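Local coordinates for putative uncharacterized protein (Dictyostelium purpureum, PDB 4R12) that is nicastrin, probably an essential subunit of the gamma-secretase complex, which cleaves Notch receptors and other integral membrane proteins within the membrane, at residues D73-S79 with T100-Y106; V96-K101 with E415-E420; P142-I146 with F226-L230; G233-S237 with N409-G413. One frame throughout, in Å; residues are numbered along the deposited sequence.

How the contacts relate
All four contacts lie near the seam between the small and large lobes of nicastrin. Contact 1 stays within the small lobe, contact 4 within the large lobe, and contacts 2 and 3 cross between them, so the lobes are joined by a buried apolar contact (3) and a polar surface one (2). Centres are about 9 to 16 Å apart; contacts 1 and 2, the closest pair, share Thr100 and Lys101. Along the chain contact 1 comes first, and contacts 3 and 4 are nested inside the long loop that contact 2 closes. Paired strands 90-96 and 143-146 tie contact 2 to contact 3, while Asp417 of contact 2 receives the start of helix 234-252 in contact 4.

Contact 1. Residues D73-S79 with T100-Y106; sequences DTNYFNS and TKKTYPY. With NAG (2-acetamido-2-deoxy-beta-D-glucopyranose), chain C; NAG (2-acetamido-2-deoxy-beta-D-glucopyranose), chain D.
Lys102 reaches across to the short 3-10 turn at 74-76 and the residues after it. Its CB passes 3.8 Å from OD1 of Asn75, and CG then slides by the carbonyl oxygen of Thr74 at 3.6 Å. Beyond CD, CE rests over one face of the Tyr106 ring, where a bend in the chain (chi4 59°) turns the ammonium back to the turn. There NZ donates to Thr74 O at 2.7 Å and to Thr74 OG1 at 2.9 Å. It also meets Phe77 O at 2.8 Å, lying in the plane of that carbonyl and on a lone pair. Thr74 O accepts from Phe77 N and Lys102 NZ on opposite faces of its plane. A long chain ending in an ammonium suits reaching Thr74 O, Thr74 OG1 and Phe77 O together; Tyr414 is a further partner of NZ.

These loops follow neighbouring parallel strands of the small lobe, 67-72 and 90-96, and an Asx turn at Asp73 opens the first. The amide of Asn75 makes a paired grip on Thr103: OD1 accepts from the backbone N at 3.0 Å, in plane and on a lone pair, while ND2 donates to OG1 at 3.1 Å. Tyr104 OH donates to Asn75 O at 2.7 Å from 45° above the carbonyl plane, and the same oxygen accepts from O6 of a sugar. That sugar is N-linked to Asn78, whose OD1 caps the next helix at Ser81 N. Asp73, salt-bridged to Arg155, shares a bridging water with Thr100 OG1 and Lys101 O.

Contact 2. Residues V96-K101 with E415-E420; sequences VLTDTK and EQDDNE. With NAG (2-acetamido-2-deoxy-beta-D-glucopyranose), chain D.
This is a polar surface contact between the two lobes, carried by Lys101 on Gln416 and by Thr98 on Glu415: the loop leaving strand 90-96 of the small lobe meets the loop that precedes helix 427-441 in the large lobe. The aliphatic part of Lys101 lies over the flat amide of Gln416, with CB 3.6 Å from CD. Gln416 suits the place because it offers a flat amide for the lysine chain to lie on and a carbonyl oxygen, OE1, that accepts from Lys102 N. Shortened to alanine, Gln416 would lose its amide, which is likely to leave Lys102 N without its acceptor and open a gap beside the lysine chain.

At the far end of Lys101 the charges are consistent with a salt-bridge network of Lys101, Asp418 and Glu420, though NZ and Asp418 OD2 are modelled too near each other to be trusted. Glu420 OE1 would be a long partner, 3.8 Å from NZ. The acidic loop is folded tightly, with Asp417 at the centre of an inverse gamma turn.

Nearer strand 90-96, Thr98 CG2 sits 3.5 Å from OE1 of Glu415, while the threonine hydroxyl turns to Ile146 O. A water bridges the two loops, donating to Leu97 O at 2.9 Å and to Glu415 OE2 at 2.6 Å. Beside Lys101 lies the N-acetylglucosamine on Asn148; the sugar's own N2 donates to Asp99 O at 3.0 Å, and its C8 methyl touches Lys101 CG at 3.5 Å.

Contact 3. Residues P142-I146 with F226-L230; sequences PIFAI and FFRDL
Ala145 sets its methyl squarely on the face of the Phe227 ring: CB stands 3.7 Å from the ring centroid and only 8° off the normal, a CH-pi contact. The backbone N of Ala145 lies over that ring too, 3.5 Å from CE1, an approach that a small residue permits because its CB takes so little room. On the opposite face Phe226 presents CD1, 3.7 Å above the plane and over its centre, so the ring is held between a methyl and its own neighbour in sequence. Different first torsions bring the two phenylalanines together in this way: CG is anti to the backbone N in Phe226 (chi1 -168°) but anti to the carbonyl carbon in Phe227 (chi1 -58°), which lets Phe226 lay CD1 over the Phe227 ring.

Strand 143-146 pairs parallel with 90-96 and antiparallel with 21-29. Ile143 and Ala145 share the face turned to the large lobe, while Phe144 points to the other side and packs on Leu173. The phenylalanines come from the loop between strand 214-220 and helix 234-252 of the large lobe, whose family belongs to the zinc exopeptidase clan.

A branched residue fits at Ile143, since its two arms reach different rings, and the side chain crosses each phenylalanine at about a right angle. CG2 comes to the edge of Phe227, 3.7 Å from CZ, and CD1 meets the edge of Phe226, 4.0 Å from CZ. Leu230, held in a turn by its N donating to Phe227 O, brings CD1 to within 4.0 Å of Ala145 CB. Phe77 adds another ring, edge-to-face with Phe226.

Contact 4. Residues G233-S237 with N409-G413; sequences GADQS and NPYYG
The first turn of helix 234-252, in the exopeptidase-like large lobe, receives the loop 409-413 through Gln236 on Tyr412 and Asp235 beside Asn409. Gln236 leaves the helix with CG anti to its backbone nitrogen (chi1 -179°) and stays extended, which carries its amide across one face of the Tyr412 ring, the planes 67° apart. CG packs 3.7 Å from CE2, and NE2 is 3.2 Å from CZ; the clear hydrogen-bond partner of NE2 is Thr224 OG1. A water that accepts from Gly413 N at 2.7 Å probably donates to Gln236 OE1 at 2.8 Å. Cutting Gln236 back to alanine would probably uncover the tyrosine face, leaving Thr224 OG1 without this donor and the water with one partner fewer.

Asp235 and Asn409 run alongside one another, pointing oppositely, Asp235 OD2 3.5 Å from Asn409 CB; Asp235 OD1 bonds Gly329 N. Asn409 shapes its own loop as an Asx turn, OD1 accepting from Tyr411 N at 3.0 Å and also from Asn421 ND2. Its ND2 and Gln236 N, both donors, give to Asp417 OD2, so one carboxylate joins loop and helix start, where the helix dipole is likely to favour its negative charge.

Contact 1. Residues D73-S79 with T100-Y106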
# COMPACT_ATOMS: atom_id res chain seq x y z
N ASP A 73 -23.76 3.79 10.95
CA ASP A 73 -23.14 2.62 11.54
C ASP A 73 -22.52 1.88 10.37
O ASP A 73 -23.12 1.81 9.29
CB ASP A 73 -24.15 1.73 12.27
CG ASP A 73 -23.51 0.50 12.89
OD1 ASP A 73 -23.27 -0.49 12.15
OD2 ASP A 73 -23.25 0.52 14.11
N THR A 74 -21.33 1.33 10.55
CA THR A 74 -20.60 0.84 9.39
C THR A 74 -21.28 -0.36 8.71
O THR A 74 -21.01 -0.63 7.54
CB THR A 74 -19.15 0.48 9.75
OG1 THR A 74 -18.43 0.20 8.54
CG2 THR A 74 -19.10 -0.72 10.68
N ASN A 75 -22.17 -1.06 9.42
CA ASN A 75 -22.91 -2.14 8.79
C ASN A 75 -23.78 -1.63 7.64
O ASN A 75 -24.17 -2.39 6.75
CB ASN A 75 -23.78 -2.89 9.80
CG ASN A 75 -23.10 -4.15 10.33
OD1 ASN A 75 -21.94 -4.42 10.02
ND2 ASN A 75 -23.83 -4.91 11.14
N TYR A 76 -24.07 -0.33 7.64
CA TYR A 76 -24.88 0.27 6.59
C TYR A 76 -24.07 1.07 5.57
O TYR A 76 -24.63 1.72 4.69
CB TYR A 76 -25.96 1.15 7.23
CG TYR A 76 -26.99 0.28 7.90
CD1 TYR A 76 -26.81 -0.18 9.19
CD2 TYR A 76 -28.12 -0.13 7.21
CE1 TYR A 76 -27.74 -1.01 9.80
CE2 TYR A 76 -29.05 -0.95 7.79
CZ TYR A 76 -28.86 -1.39 9.09
OH TYR A 76 -29.80 -2.21 9.66
N PHE A 77 -22.74 0.99 5.67
CA PHE A 77 -21.86 1.64 4.71
C PHE A 77 -21.35 0.67 3.64
O PHE A 77 -20.37 -0.05 3.84
CB PHE A 77 -20.66 2.29 5.43
CG PHE A 77 -19.71 3.00 4.50
CD1 PHE A 77 -20.14 4.07 3.72
CD2 PHE A 77 -18.39 2.59 4.40
CE1 PHE A 77 -19.27 4.73 2.86
CE2 PHE A 77 -17.51 3.24 3.53
CZ PHE A 77 -17.95 4.31 2.77
N ASN A 78 -22.12 0.55 2.57
CA ASN A 78 -21.81 -0.27 1.41
C ASN A 78 -22.57 0.27 0.17
O ASN A 78 -23.43 1.06 0.34
CB ASN A 78 -22.07 -1.76 1.67
CG ASN A 78 -23.54 -2.12 1.77
OD1 ASN A 78 -24.34 -1.54 1.10
ND2 ASN A 78 -23.88 -3.11 2.59
N SER A 79 -22.21 -0.12 -1.05
CA SER A 79 -22.79 0.47 -2.25
C SER A 79 -24.32 0.41 -2.24
O SER A 79 -24.98 1.43 -2.39
CB SER A 79 -22.25 -0.19 -3.52
OG SER A 79 -22.40 -1.60 -3.47
N THR A 100 -17.69 0.67 15.94
CA THR A 100 -17.99 -0.74 15.71
C THR A 100 -17.44 -1.16 14.34
O THR A 100 -17.19 -0.31 13.48
CB THR A 100 -19.49 -1.04 15.75
OG1 THR A 100 -20.14 -0.32 14.69
CG2 THR A 100 -20.10 -0.64 17.09
N LYS A 101 -17.27 -2.46 14.14
CA LYS A 101 -16.78 -3.02 12.88
C LYS A 101 -17.92 -3.62 12.08
O LYS A 101 -19.01 -3.81 12.62
CB LYS A 101 -15.73 -4.11 13.13
CG LYS A 101 -14.38 -3.64 13.64
CD LYS A 101 -13.52 -4.87 13.94
CE LYS A 101 -12.14 -4.49 14.47
NZ LYS A 101 -11.20 -4.22 13.36
N LYS A 102 -17.68 -3.96 10.82
CA LYS A 102 -18.70 -4.68 10.06
C LYS A 102 -18.78 -6.11 10.58
O LYS A 102 -17.77 -6.71 10.90
CB LYS A 102 -18.40 -4.69 8.56
CG LYS A 102 -18.78 -3.41 7.84
CD LYS A 102 -18.61 -3.56 6.33
CE LYS A 102 -19.33 -2.44 5.56
NZ LYS A 102 -18.82 -1.08 5.94
N THR A 103 -19.99 -6.66 10.63
CA THR A 103 -20.18 -8.04 11.07
C THR A 103 -20.19 -9.02 9.89
O THR A 103 -20.53 -10.19 10.05
CB THR A 103 -21.48 -8.20 11.85
OG1 THR A 103 -22.58 -7.79 11.02
CG2 THR A 103 -21.45 -7.34 13.11
N TYR A 104 -19.82 -8.53 8.71
CA TYR A 104 -19.79 -9.38 7.52
C TYR A 104 -18.57 -9.06 6.67
O TYR A 104 -18.01 -7.97 6.80
CB TYR A 104 -21.08 -9.21 6.71
CG TYR A 104 -21.43 -7.78 6.33
CD1 TYR A 104 -20.88 -7.18 5.20
CD2 TYR A 104 -22.35 -7.05 7.08
CE1 TYR A 104 -21.22 -5.88 4.83
CE2 TYR A 104 -22.70 -5.74 6.72
CZ TYR A 104 -22.12 -5.16 5.59
OH TYR A 104 -22.46 -3.88 5.22
N PRO A 105 -18.16 -9.99 5.79
CA PRO A 105 -17.02 -9.69 4.92
C PRO A 105 -17.37 -8.58 3.93
O PRO A 105 -18.50 -8.51 3.45
CB PRO A 105 -16.76 -11.01 4.17
CG PRO A 105 -17.63 -12.05 4.85
CD PRO A 105 -18.76 -11.31 5.49
N TYR A 106 -16.41 -7.72 3.63
CA TYR A 106 -16.71 -6.58 2.77
C TYR A 106 -15.48 -6.04 2.05
O TYR A 106 -14.46 -5.76 2.68
CB TYR A 106 -17.36 -5.45 3.60
CG TYR A 106 -17.65 -4.27 2.73
CD1 TYR A 106 -18.63 -4.36 1.75
CD2 TYR A 106 -16.92 -3.09 2.83
CE1 TYR A 106 -18.90 -3.31 0.91
CE2 TYR A 106 -17.18 -2.01 1.99
CZ TYR A 106 -18.18 -2.15 1.03
OH TYR A 106 -18.48 -1.12 0.17
C1 NAG C . -24.80 -3.84 2.65
C2 NAG C . -25.02 -5.34 2.64
C3 NAG C . -26.44 -5.73 2.94
C4 NAG C . -26.96 -5.09 4.18
C5 NAG C . -26.75 -3.58 4.06
C6 NAG C . -27.17 -2.79 5.28
C7 NAG C . -23.44 -6.18 1.08
C8 NAG C . -23.15 -6.46 -0.36
N2 NAG C . -24.68 -5.89 1.38
O3 NAG C . -26.47 -7.14 3.06
O4 NAG C . -28.33 -5.41 4.19
O5 NAG C . -25.40 -3.27 3.78
O6 NAG C . -26.91 -3.42 6.50
O7 NAG C . -22.58 -6.22 1.89
C1 NAG D . -13.37 0.92 20.17
C2 NAG D . -13.35 -0.51 19.71
C3 NAG D . -14.00 -1.41 20.73
C4 NAG D . -13.47 -1.14 22.14
C5 NAG D . -13.52 0.36 22.41
C6 NAG D . -12.95 0.78 23.73
C7 NAG D . -13.44 -0.93 17.36
C8 NAG D . -14.32 -1.19 16.20
N2 NAG D . -14.05 -0.63 18.48
O3 NAG D . -13.75 -2.74 20.33
O4 NAG D . -14.28 -1.88 23.05
O5 NAG D . -12.74 0.98 21.43
O6 NAG D . -11.58 0.43 23.77
O7 NAG D . -12.24 -0.98 17.29
O HOH W 1 -21.60 -2.22 13.32
O HOH W 2 -19.81 1.75 12.92

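Contact 2. Residues V96-K101 with E415-E420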
# COMPACT_ATOMS: atom_id res chain seq x y z
N VAL A 96 -19.04 8.19 8.53
CA VAL A 96 -19.00 6.76 8.80
C VAL A 96 -18.34 6.52 10.15
O VAL A 96 -17.21 6.96 10.41
CB VAL A 96 -18.26 5.98 7.69
CG1 VAL A 96 -18.15 4.49 8.05
CG2 VAL A 96 -18.98 6.18 6.34
N LEU A 97 -19.06 5.82 11.02
CA LEU A 97 -18.60 5.55 12.37
C LEU A 97 -17.66 4.35 12.39
O LEU A 97 -17.87 3.37 11.66
CB LEU A 97 -19.81 5.29 13.29
CG LEU A 97 -20.89 6.38 13.31
CD1 LEU A 97 -22.14 5.85 14.01
CD2 LEU A 97 -20.39 7.64 14.00
N THR A 98 -16.62 4.42 13.20
CA THR A 98 -15.69 3.30 13.32
C THR A 98 -15.59 2.78 14.75
O THR A 98 -14.61 2.12 15.08
CB THR A 98 -14.27 3.70 12.85
OG1 THR A 98 -13.73 4.67 13.76
CG2 THR A 98 -14.31 4.29 11.45
N ASP A 99 -16.58 3.09 15.60
CA ASP A 99 -16.58 2.57 16.97
C ASP A 99 -17.04 1.11 17.01
O ASP A 99 -16.81 0.40 17.99
CB ASP A 99 -17.44 3.43 17.91
CG ASP A 99 -18.85 3.67 17.39
OD1 ASP A 99 -19.07 3.67 16.16
OD2 ASP A 99 -19.75 3.89 18.24
N THR A 100 -17.69 0.67 15.94
CA THR A 100 -17.99 -0.74 15.71
C THR A 100 -17.44 -1.16 14.34
O THR A 100 -17.19 -0.31 13.48
CB THR A 100 -19.49 -1.04 15.75
OG1 THR A 100 -20.14 -0.32 14.69
CG2 THR A 100 -20.10 -0.64 17.09
N LYS A 101 -17.27 -2.46 14.14
CA LYS A 101 -16.78 -3.02 12.88
C LYS A 101 -17.92 -3.62 12.08
O LYS A 101 -19.01 -3.81 12.62
CB LYS A 101 -15.73 -4.11 13.13
CG LYS A 101 -14.38 -3.64 13.64
CD LYS A 101 -13.52 -4.87 13.94
CE LYS A 101 -12.14 -4.49 14.47
NZ LYS A 101 -11.20 -4.22 13.36
N GLU A 415 -10.71 -0.49 5.31
CA GLU A 415 -10.20 -0.14 6.65
C GLU A 415 -10.19 -1.29 7.64
O GLU A 415 -9.35 -1.33 8.54
CB GLU A 415 -11.02 1.02 7.25
CG GLU A 415 -12.52 0.75 7.21
CD GLU A 415 -13.33 1.62 8.15
OE1 GLU A 415 -12.81 2.05 9.19
OE2 GLU A 415 -14.52 1.86 7.86
N GLN A 416 -11.12 -2.24 7.49
CA GLN A 416 -11.17 -3.37 8.40
C GLN A 416 -10.10 -4.44 8.12
O GLN A 416 -10.05 -5.45 8.82
CB GLN A 416 -12.56 -4.00 8.38
CG GLN A 416 -12.90 -4.80 9.64
CD GLN A 416 -14.39 -4.98 9.85
OE1 GLN A 416 -15.19 -4.08 9.58
NE2 GLN A 416 -14.78 -6.15 10.35
N ASP A 417 -9.26 -4.22 7.12
CA ASP A 417 -8.10 -5.07 6.90
C ASP A 417 -7.01 -4.62 7.87
O ASP A 417 -6.04 -3.96 7.48
CB ASP A 417 -7.63 -4.99 5.44
CG ASP A 417 -6.50 -5.96 5.14
OD1 ASP A 417 -6.16 -6.81 6.00
OD2 ASP A 417 -5.94 -5.87 4.01
N ASP A 418 -7.19 -4.98 9.13
CA ASP A 418 -6.37 -4.45 10.22
C ASP A 418 -5.73 -5.59 11.03
O ASP A 418 -5.71 -6.74 10.58
CB ASP A 418 -7.21 -3.53 11.12
CG ASP A 418 -8.41 -4.24 11.74
OD1 ASP A 418 -8.46 -5.49 11.76
OD2 ASP A 418 -9.33 -3.53 12.22
N ASN A 419 -5.23 -5.29 12.23
CA ASN A 419 -4.47 -6.29 12.98
C ASN A 419 -5.31 -7.50 13.35
O ASN A 419 -4.78 -8.60 13.51
CB ASN A 419 -3.78 -5.70 14.24
CG ASN A 419 -4.75 -5.15 15.30
OD1 ASN A 419 -5.96 -5.34 15.24
ND2 ASN A 419 -4.19 -4.48 16.29
N GLU A 420 -6.63 -7.30 13.44
CA GLU A 420 -7.53 -8.41 13.74
C GLU A 420 -7.91 -9.23 12.51
O GLU A 420 -8.58 -10.26 12.62
CB GLU A 420 -8.79 -7.88 14.43
CG GLU A 420 -8.48 -7.37 15.83
CD GLU A 420 -9.72 -6.95 16.59
OE1 GLU A 420 -10.81 -6.89 15.98
OE2 GLU A 420 -9.59 -6.68 17.80
C1 NAG D . -13.37 0.92 20.17
C2 NAG D . -13.35 -0.51 19.71
C3 NAG D . -14.00 -1.41 20.73
C4 NAG D . -13.47 -1.14 22.14
C5 NAG D . -13.52 0.36 22.41
C6 NAG D . -12.95 0.78 23.73
C7 NAG D . -13.44 -0.93 17.36
C8 NAG D . -14.32 -1.19 16.20
N2 NAG D . -14.05 -0.63 18.48
O3 NAG D . -13.75 -2.74 20.33
O4 NAG D . -14.28 -1.88 23.05
O5 NAG D . -12.74 0.98 21.43
O6 NAG D . -11.58 0.43 23.77
O7 NAG D . -12.24 -0.98 17.29
O HOH W 3 -16.34 1.93 9.72

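Contact 3. Residues P142-I146 with F226-L230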
# COMPACT_ATOMS: atom_id res chain seq x y z
N PRO A 142 -19.39 15.13 0.35
CA PRO A 142 -18.23 14.58 1.07
C PRO A 142 -18.60 13.39 1.96
O PRO A 142 -19.72 13.30 2.48
CB PRO A 142 -17.75 15.76 1.90
CG PRO A 142 -19.00 16.55 2.16
CD PRO A 142 -19.86 16.39 0.94
N ILE A 143 -17.65 12.48 2.12
CA ILE A 143 -17.79 11.38 3.05
C ILE A 143 -16.55 11.34 3.94
O ILE A 143 -15.41 11.34 3.45
CB ILE A 143 -17.97 10.01 2.32
CG1 ILE A 143 -19.09 10.11 1.27
CG2 ILE A 143 -18.29 8.90 3.33
CD1 ILE A 143 -19.40 8.78 0.57
N PHE A 144 -16.76 11.38 5.26
CA PHE A 144 -15.68 11.23 6.23
C PHE A 144 -15.89 10.02 7.11
O PHE A 144 -17.01 9.76 7.57
CB PHE A 144 -15.58 12.45 7.17
CG PHE A 144 -15.03 13.70 6.55
CD1 PHE A 144 -15.53 14.20 5.36
CD2 PHE A 144 -14.06 14.44 7.21
CE1 PHE A 144 -15.04 15.38 4.82
CE2 PHE A 144 -13.58 15.64 6.67
CZ PHE A 144 -14.07 16.10 5.47
N ALA A 145 -14.80 9.31 7.41
CA ALA A 145 -14.78 8.44 8.57
C ALA A 145 -14.18 9.22 9.74
O ALA A 145 -13.50 10.23 9.54
CB ALA A 145 -13.97 7.16 8.30
N ILE A 146 -14.44 8.75 10.96
CA ILE A 146 -13.92 9.39 12.16
C ILE A 146 -13.42 8.31 13.10
O ILE A 146 -13.86 7.16 13.01
CB ILE A 146 -14.98 10.26 12.87
CG1 ILE A 146 -16.34 9.55 12.88
CG2 ILE A 146 -15.10 11.64 12.20
CD1 ILE A 146 -17.39 10.26 13.69
N PHE A 226 -11.23 2.78 0.95
CA PHE A 226 -12.20 3.81 0.62
C PHE A 226 -11.69 5.10 1.27
O PHE A 226 -11.64 6.15 0.64
CB PHE A 226 -13.60 3.46 1.14
CG PHE A 226 -14.70 4.34 0.59
CD1 PHE A 226 -14.95 5.58 1.14
CD2 PHE A 226 -15.47 3.91 -0.48
CE1 PHE A 226 -15.97 6.39 0.65
CE2 PHE A 226 -16.49 4.71 -1.00
CZ PHE A 226 -16.74 5.95 -0.43
N PHE A 227 -11.31 4.99 2.54
CA PHE A 227 -10.72 6.10 3.30
C PHE A 227 -9.22 5.86 3.39
O PHE A 227 -8.76 5.10 4.24
CB PHE A 227 -11.33 6.18 4.71
CG PHE A 227 -12.82 6.36 4.71
CD1 PHE A 227 -13.38 7.56 4.32
CD2 PHE A 227 -13.65 5.32 5.05
CE1 PHE A 227 -14.76 7.72 4.29
CE2 PHE A 227 -15.02 5.47 5.03
CZ PHE A 227 -15.58 6.68 4.65
N ARG A 228 -8.46 6.52 2.52
CA ARG A 228 -7.06 6.13 2.33
C ARG A 228 -6.14 6.48 3.51
O ARG A 228 -5.04 5.91 3.62
CB ARG A 228 -6.54 6.72 1.01
CG ARG A 228 -7.10 5.93 -0.21
CD ARG A 228 -6.88 6.63 -1.56
NE ARG A 228 -7.86 7.68 -1.82
CZ ARG A 228 -9.09 7.46 -2.28
NH1 ARG A 228 -9.52 6.23 -2.52
NH2 ARG A 228 -9.92 8.49 -2.49
N ASP A 229 -6.57 7.36 4.41
CA ASP A 229 -5.80 7.60 5.63
C ASP A 229 -5.90 6.42 6.59
O ASP A 229 -5.18 6.36 7.57
CB ASP A 229 -6.26 8.87 6.35
CG ASP A 229 -5.97 10.12 5.55
OD1 ASP A 229 -4.82 10.27 5.07
OD2 ASP A 229 -6.90 10.94 5.37
N LEU A 230 -6.81 5.48 6.29
CA LEU A 230 -7.02 4.30 7.13
C LEU A 230 -6.52 3.03 6.45
O LEU A 230 -6.90 1.93 6.84
CB LEU A 230 -8.50 4.12 7.49
CG LEU A 230 -9.13 5.27 8.28
CD1 LEU A 230 -10.61 5.01 8.54
CD2 LEU A 230 -8.36 5.45 9.60

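Contact 4. Residues G233-S237 with N409-G413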
# COMPACT_ATOMS: atom_id res chain seq x y z
N GLY A 233 -4.19 -2.02 5.41
CA GLY A 233 -4.05 -3.17 4.51
C GLY A 233 -3.20 -4.29 5.11
O GLY A 233 -2.19 -4.68 4.53
N ALA A 234 -3.62 -4.80 6.26
CA ALA A 234 -2.83 -5.78 6.99
C ALA A 234 -2.55 -7.02 6.12
O ALA A 234 -1.39 -7.33 5.85
CB ALA A 234 -3.53 -6.17 8.29
N ASP A 235 -3.59 -7.68 5.62
CA ASP A 235 -3.32 -8.84 4.75
C ASP A 235 -2.95 -8.41 3.34
O ASP A 235 -2.14 -9.06 2.69
CB ASP A 235 -4.51 -9.81 4.71
CG ASP A 235 -4.09 -11.22 4.31
OD1 ASP A 235 -2.94 -11.60 4.64
OD2 ASP A 235 -4.88 -11.94 3.64
N GLN A 236 -3.56 -7.32 2.87
CA GLN A 236 -3.26 -6.83 1.53
C GLN A 236 -1.77 -6.64 1.28
O GLN A 236 -1.24 -7.09 0.26
CB GLN A 236 -3.99 -5.50 1.28
CG GLN A 236 -3.74 -4.93 -0.11
CD GLN A 236 -4.52 -3.64 -0.33
OE1 GLN A 236 -4.72 -2.86 0.60
NE2 GLN A 236 -4.97 -3.42 -1.56
N SER A 237 -1.09 -5.99 2.22
CA SER A 237 0.33 -5.69 2.05
C SER A 237 1.17 -5.76 3.34
O SER A 237 2.27 -6.32 3.34
CB SER A 237 0.51 -4.28 1.47
OG SER A 237 -0.14 -4.12 0.22
N ASN A 409 -8.32 -12.93 2.33
CA ASN A 409 -8.64 -11.58 2.83
C ASN A 409 -10.11 -11.21 2.61
O ASN A 409 -10.54 -11.00 1.48
CB ASN A 409 -7.74 -10.56 2.12
CG ASN A 409 -7.75 -9.18 2.79
OD1 ASN A 409 -8.56 -8.91 3.68
ND2 ASN A 409 -6.87 -8.29 2.33
N PRO A 410 -10.89 -11.13 3.71
CA PRO A 410 -12.31 -10.78 3.58
C PRO A 410 -12.57 -9.27 3.54
O PRO A 410 -13.71 -8.84 3.36
CB PRO A 410 -12.93 -11.41 4.83
CG PRO A 410 -11.83 -11.32 5.84
CD PRO A 410 -10.53 -11.48 5.10
N TYR A 411 -11.51 -8.48 3.67
CA TYR A 411 -11.65 -7.03 3.69
C TYR A 411 -10.64 -6.37 2.76
O TYR A 411 -10.00 -5.38 3.14
CB TYR A 411 -11.50 -6.49 5.13
CG TYR A 411 -12.64 -6.93 6.01
CD1 TYR A 411 -13.92 -6.48 5.78
CD2 TYR A 411 -12.43 -7.83 7.04
CE1 TYR A 411 -14.99 -6.89 6.58
CE2 TYR A 411 -13.49 -8.26 7.85
CZ TYR A 411 -14.76 -7.78 7.61
OH TYR A 411 -15.81 -8.21 8.40
N TYR A 412 -10.51 -6.90 1.55
CA TYR A 412 -9.50 -6.38 0.64
C TYR A 412 -9.75 -4.91 0.26
O TYR A 412 -10.83 -4.57 -0.21
CB TYR A 412 -9.41 -7.24 -0.63
CG TYR A 412 -8.31 -6.79 -1.53
CD1 TYR A 412 -8.52 -5.80 -2.49
CD2 TYR A 412 -7.03 -7.33 -1.41
CE1 TYR A 412 -7.49 -5.38 -3.31
CE2 TYR A 412 -5.99 -6.91 -2.23
CZ TYR A 412 -6.23 -5.94 -3.18
OH TYR A 412 -5.21 -5.50 -3.99
N GLY A 413 -8.75 -4.06 0.45
CA GLY A 413 -8.86 -2.66 0.07
C GLY A 413 -9.81 -1.88 0.96
O GLY A 413 -10.55 -0.99 0.51
O HOH W 4 -6.74 -3.82 2.28